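PDB 5OJ5: photosystem II assembly protein Ycf48 from Thermosynechococcus elongatus, which probably assists early steps of photosystem II assembly and replacement of photodamaged D1, whose C-terminal extension it binds. Local coordinates for residues A[228-231]-A[237-240]; A[247-252]-A[275-280]. All blocks are in the same frame, centred on the assembly; numbering follows the deposited sequence.

Contact 1: residues A[228-231]-A[237-240]; sequences HNMG and RLWM
Gly231 and Trp239 face each other as an antiparallel hydrogen-bonded pair. Trp239 N gives its hydrogen to Gly231 O at 2.9 Å, and Gly231 N returns a bond to Trp239 O at 3.1 Å. Carbonyl oxygens also take CA-H...O contacts: Trp239 O lies 3.2 Å from Met230 CA, in the adjoining non-hydrogen-bonded pair of Met230 with Met240, and Asn229 O meets Met240 CA at a longer distance.

These pairs belong to the hairpin of strands 227-232 and 238-242, the first two strands of one blade of the seven-bladed beta-propeller. The ladder is interrupted by a classic beta bulge, in which His228 and Asn229 both lie opposite Ile241.

The indole of Trp239 lies on one face of the hairpin. It folds back across the neighbouring strand, its CG set between backbone N and carbonyl carbon (chi1 56°). Gly231 N lies over the middle of one ring face, and Gly231 CA makes a CH-pi contact 3.7 Å from the centroid of the five-membered ring. Gly231, having no side chain, lets the indole lie directly against its backbone.

The amide of Asn229 stands steeply to that indole, the planes 72° apart, with Asn229 CG 3.8 Å from Trp239 CH2 and Asn229 ND2 at the ring edge. Asn229 ND2 is hydrogen-bonded to the carbonyl of Leu273 on strand 272-277, and Asn229 OD1 accepts a weak hydrogen bond from Met230 N.

On the other face Met230 and Met240 run side by side in the same direction, Met230 CG 3.8 Å from Met240 CB, and Trp258 from a loop packs on both.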
loop_
_atom_site.group_PDB
_atom_site.type_symbol
_atom_site.label_atom_id
_atom_site.label_comp_id
_atom_site.label_asym_id
_atom_site.label_seq_id
_atom_site.Cartn_x
_atom_site.Cartn_y
_atom_site.Cartn_z
ATOM N N HIS A 228 -8.388 10.766 4.395
ATOM C CA HIS A 228 -7.074 10.608 3.813
ATOM C C HIS A 228 -6.816 9.223 3.243
ATOM O O HIS A 228 -6.336 9.080 2.121
ATOM C CB HIS A 228 -5.948 10.890 4.793
ATOM C CG HIS A 228 -4.642 10.787 4.107
ATOM N ND1 HIS A 228 -4.340 11.587 3.023
ATOM C CD2 HIS A 228 -3.655 9.863 4.186
ATOM C CE1 HIS A 228 -3.175 11.227 2.525
ATOM N NE2 HIS A 228 -2.734 10.191 3.215
ATOM N N ASN A 229 -7.132 8.171 4.002
ATOM C CA ASN A 229 -6.871 6.796 3.588
ATOM C C ASN A 229 -7.924 5.896 4.205
ATOM O O ASN A 229 -8.496 6.234 5.241
ATOM C CB ASN A 229 -5.443 6.354 3.968
ATOM C CG ASN A 229 -4.928 5.169 3.169
ATOM O OD1 ASN A 229 -5.635 4.601 2.320
ATOM N ND2 ASN A 229 -3.676 4.790 3.427
ATOM N N MET A 230 -8.172 4.770 3.540
ATOM C CA MET A 230 -9.126 3.777 4.033
ATOM C C MET A 230 -8.651 2.412 3.597
ATOM O O MET A 230 -8.018 2.275 2.535
ATOM C CB MET A 230 -10.530 3.966 3.482
ATOM C CG MET A 230 -11.167 5.252 3.963
ATOM S SD MET A 230 -12.843 5.505 3.327
ATOM C CE MET A 230 -13.696 4.253 4.254
ATOM N N GLY A 231 -9.021 1.382 4.367
ATOM C CA GLY A 231 -8.707 0.007 4.030
ATOM C C GLY A 231 -9.552 -0.947 4.799
ATOM O O GLY A 231 -10.544 -0.553 5.420
ATOM N N ARG A 237 -14.283 -5.473 8.456
ATOM C CA ARG A 237 -14.645 -4.073 8.639
ATOM C C ARG A 237 -13.751 -3.201 7.767
ATOM O O ARG A 237 -12.773 -3.665 7.168
ATOM C CB ARG A 237 -14.507 -3.678 10.112
ATOM C CG ARG A 237 -15.491 -4.400 11.044
ATOM C CD ARG A 237 -15.222 -4.019 12.500
ATOM N NE ARG A 237 -13.943 -4.567 12.909
ATOM C CZ ARG A 237 -13.066 -3.987 13.733
ATOM N NH1 ARG A 237 -13.276 -2.790 14.289
ATOM N NH2 ARG A 237 -11.936 -4.617 13.981
ATOM N N LEU A 238 -14.097 -1.922 7.718
ATOM C CA LEU A 238 -13.275 -0.872 7.144
ATOM C C LEU A 238 -12.644 -0.050 8.255
ATOM O O LEU A 238 -13.205 0.113 9.345
ATOM C CB LEU A 238 -14.095 0.052 6.259
ATOM C CG LEU A 238 -14.738 -0.490 4.964
ATOM C CD1 LEU A 238 -15.794 0.501 4.382
ATOM C CD2 LEU A 238 -13.688 -0.747 3.969
ATOM N N TRP A 239 -11.489 0.537 7.924
ATOM C CA TRP A 239 -10.876 1.569 8.742
ATOM C C TRP A 239 -10.720 2.819 7.890
ATOM O O TRP A 239 -10.627 2.747 6.666
ATOM C CB TRP A 239 -9.515 1.122 9.330
ATOM C CG TRP A 239 -8.486 0.673 8.333
ATOM C CD1 TRP A 239 -8.183 -0.622 7.987
ATOM C CD2 TRP A 239 -7.613 1.506 7.568
ATOM N NE1 TRP A 239 -7.169 -0.648 7.067
ATOM C CE2 TRP A 239 -6.805 0.646 6.783
ATOM C CE3 TRP A 239 -7.411 2.892 7.465
ATOM C CZ2 TRP A 239 -5.830 1.124 5.913
ATOM C CZ3 TRP A 239 -6.443 3.367 6.570
ATOM C CH2 TRP A 239 -5.673 2.482 5.803
ATOM N N MET A 240 -10.642 3.959 8.567
ATOM C CA MET A 240 -10.335 5.227 7.933
ATOM C C MET A 240 -9.326 6.019 8.743
ATOM O O MET A 240 -9.351 5.998 9.980
ATOM C CB MET A 240 -11.599 6.102 7.693
ATOM C CG MET A 240 -12.353 6.488 8.943
ATOM S SD MET A 240 -13.711 7.640 8.637
ATOM C CE MET A 240 -14.698 6.827 7.491
#

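Contact 2: residues A[247-252]-A[275-280]; sequences IAFSDP and LAYRTP
Phe249 and Tyr277 reach for each other from opposite directions, one from strand 246-251 and the other from strand 272-277. The phenol extends lengthwise across the gap, so its hydroxyl leads: Tyr277 OH comes to 3.3 Å from Phe249 CE1 and 3.9 Å from Phe249 CD1. The oxygen approaches the phenyl ring obliquely. The rest of the phenol stands farther back, with Tyr277 CZ 4.5 Å from Phe249 CE1, and the two rings do not stack.

Each aromatic has its CG anti to its own carbonyl carbon. The CB of Phe249 already points at the opposing strand, whereas that of Tyr277 does not, and the length of the phenol makes up the difference.

Leu275, two residues before Tyr277 on the same strand, has its CB directed at strand 246-251, and with CG anti to its backbone N (chi1 -177°) it carries CD1 into the gap. This methyl is the shared point of the apolar contact, Leu275 CD1 lying 4.3 Å from Ile247 CD1 and at the same distance from Phe249 CZ. The two strands lie in different sheets, their segment axes 11.3 Å apart at closest and inclined at 51°. They belong to successive blades of the propeller, and their side chains meet across the space between those blades. Trp239, on strand 238-242 of the same blade as Phe249, touches both Phe249 and Leu275, while Val283 and Leu285 back Leu275 from strand 283-287 of the next blade.

No hydrogen bond joins the two segments. Cohesion between them comes from methyl groups and ring carbons, with the phenol oxygen packed obliquely against the phenyl ring; the join between the blades here thus probably rests on shape and dispersion rather than on directional bonds.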
loop_
_atom_site.group_PDB
_atom_site.type_symbol
_atom_site.label_atom_id
_atom_site.label_comp_id
_atom_site.label_asym_id
_atom_site.label_seq_id
_atom_site.Cartn_x
_atom_site.Cartn_y
_atom_site.Cartn_z
ATOM N N ILE A 247 -8.632 8.521 13.501
ATOM C CA ILE A 247 -8.992 7.263 12.843
ATOM C C ILE A 247 -10.356 6.786 13.324
ATOM O O ILE A 247 -10.832 7.205 14.381
ATOM C CB ILE A 247 -7.942 6.137 13.004
ATOM C CG1 ILE A 247 -7.975 5.579 14.427
ATOM C CG2 ILE A 247 -6.579 6.613 12.600
ATOM C CD1 ILE A 247 -7.018 4.408 14.651
ATOM N N ALA A 248 -10.983 5.898 12.545
ATOM C CA ALA A 248 -12.222 5.248 12.959
ATOM C C ALA A 248 -12.376 3.906 12.259
ATOM O O ALA A 248 -11.703 3.614 11.261
ATOM C CB ALA A 248 -13.454 6.133 12.687
ATOM N N PHE A 249 -13.269 3.078 12.800
ATOM C CA PHE A 249 -13.553 1.746 12.286
ATOM C C PHE A 249 -15.050 1.595 12.073
ATOM O O PHE A 249 -15.863 2.104 12.855
ATOM C CB PHE A 249 -13.098 0.671 13.288
ATOM C CG PHE A 249 -11.630 0.721 13.581
ATOM C CD1 PHE A 249 -10.753 0.032 12.781
ATOM C CD2 PHE A 249 -11.122 1.499 14.604
ATOM C CE1 PHE A 249 -9.365 0.086 13.027
ATOM C CE2 PHE A 249 -9.743 1.553 14.849
ATOM C CZ PHE A 249 -8.867 0.844 14.048
ATOM N N SER A 250 -15.413 0.852 11.033
ATOM C CA SER A 250 -16.820 0.659 10.738
ATOM C C SER A 250 -17.451 -0.359 11.700
ATOM O O SER A 250 -16.779 -1.197 12.316
ATOM C CB SER A 250 -17.009 0.247 9.276
ATOM O OG SER A 250 -16.479 -1.028 9.019
ATOM N N ASP A 251 -18.774 -0.247 11.820
ATOM C CA ASP A 251 -19.574 -1.089 12.712
ATOM C C ASP A 251 -19.590 -2.517 12.180
ATOM O O ASP A 251 -19.771 -2.720 10.973
ATOM C CB ASP A 251 -20.995 -0.493 12.694
ATOM C CG ASP A 251 -22.064 -1.387 13.343
ATOM O OD1 ASP A 251 -23.266 -1.105 13.128
ATOM O OD2 ASP A 251 -21.737 -2.344 14.064
ATOM N N PRO A 252 -19.395 -3.532 13.027
ATOM C CA PRO A 252 -19.477 -4.905 12.502
ATOM C C PRO A 252 -20.826 -5.254 11.886
ATOM O O PRO A 252 -20.871 -6.039 10.934
ATOM C CB PRO A 252 -19.132 -5.779 13.720
ATOM C CG PRO A 252 -19.218 -4.863 14.906
ATOM C CD PRO A 252 -18.886 -3.497 14.409
ATOM N N LEU A 275 -2.309 2.320 7.853
ATOM C CA LEU A 275 -2.694 1.492 8.989
ATOM C C LEU A 275 -2.655 0.054 8.486
ATOM O O LEU A 275 -3.193 -0.231 7.401
ATOM C CB LEU A 275 -4.121 1.879 9.428
ATOM C CG LEU A 275 -4.687 1.178 10.658
ATOM C CD1 LEU A 275 -5.771 2.040 11.267
ATOM C CD2 LEU A 275 -5.279 -0.157 10.323
ATOM N N ALA A 276 -2.020 -0.847 9.220
ATOM C CA ALA A 276 -2.008 -2.242 8.815
ATOM C C ALA A 276 -1.940 -3.155 10.011
ATOM O O ALA A 276 -1.321 -2.827 11.027
ATOM C CB ALA A 276 -0.829 -2.547 7.876
ATOM N N TYR A 277 -2.539 -4.326 9.873
ATOM C CA TYR A 277 -2.578 -5.334 10.916
ATOM C C TYR A 277 -1.458 -6.351 10.731
ATOM O O TYR A 277 -1.305 -6.933 9.654
ATOM C CB TYR A 277 -3.911 -6.080 10.905
ATOM C CG TYR A 277 -5.100 -5.266 11.350
ATOM C CD1 TYR A 277 -5.713 -5.537 12.565
ATOM C CD2 TYR A 277 -5.619 -4.219 10.561
ATOM C CE1 TYR A 277 -6.810 -4.801 12.975
ATOM C CE2 TYR A 277 -6.712 -3.474 10.999
ATOM C CZ TYR A 277 -7.306 -3.771 12.196
ATOM O OH TYR A 277 -8.397 -3.022 12.579
ATOM N N ARG A 278 -0.696 -6.600 11.777
ATOM C CA ARG A 278 0.231 -7.732 11.765
ATOM C C ARG A 278 -0.490 -9.024 12.111
ATOM O O ARG A 278 -0.146 -10.094 11.592
ATOM C CB ARG A 278 1.390 -7.477 12.752
ATOM C CG ARG A 278 2.459 -8.545 12.633
ATOM C CD ARG A 278 3.629 -8.298 13.572
ATOM N NE ARG A 278 3.291 -8.459 14.978
ATOM C CZ ARG A 278 3.259 -9.625 15.617
ATOM N NH1 ARG A 278 3.588 -10.734 14.959
ATOM N NH2 ARG A 278 2.941 -9.648 16.896
ATOM N N THR A 279 -1.455 -8.938 13.041
ATOM C CA THR A 279 -2.267 -10.048 13.498
ATOM C C THR A 279 -3.664 -9.480 13.679
ATOM O O THR A 279 -3.852 -8.267 13.578
ATOM C CB THR A 279 -1.777 -10.576 14.858
ATOM O OG1 THR A 279 -2.032 -9.584 15.843
ATOM C CG2 THR A 279 -0.304 -10.970 14.802
ATOM N N PRO A 280 -4.663 -10.292 14.013
ATOM C CA PRO A 280 -5.999 -9.715 14.197
ATOM C C PRO A 280 -6.066 -8.658 15.282
ATOM O O PRO A 280 -6.906 -7.759 15.179
ATOM C CB PRO A 280 -6.874 -10.938 14.526
ATOM C CG PRO A 280 -6.214 -12.066 13.820
ATOM C CD PRO A 280 -4.724 -11.760 13.879
#

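Contact 1 closes before contact 2 opens along the chain, and their centres lie about 8 Å apart on one side of the propeller's centre. They share a sheet: strand 238-242, the second strand of contact 1, neighbours strand 246-251, the first of contact 2. Met240 N and Ala248 O probably form a hydrogen bond between them, as do Leu238 N and Ser250 OG. Contact 1 thus builds a blade from within, whereas contact 2 joins that blade to the next, at strand 272-277, by side chains without hydrogen bonds between its segments. Asn229 of contact 1 adds a polar tie to the same neighbouring blade through Leu273. Together they illustrate how adjacent blades are built and joined.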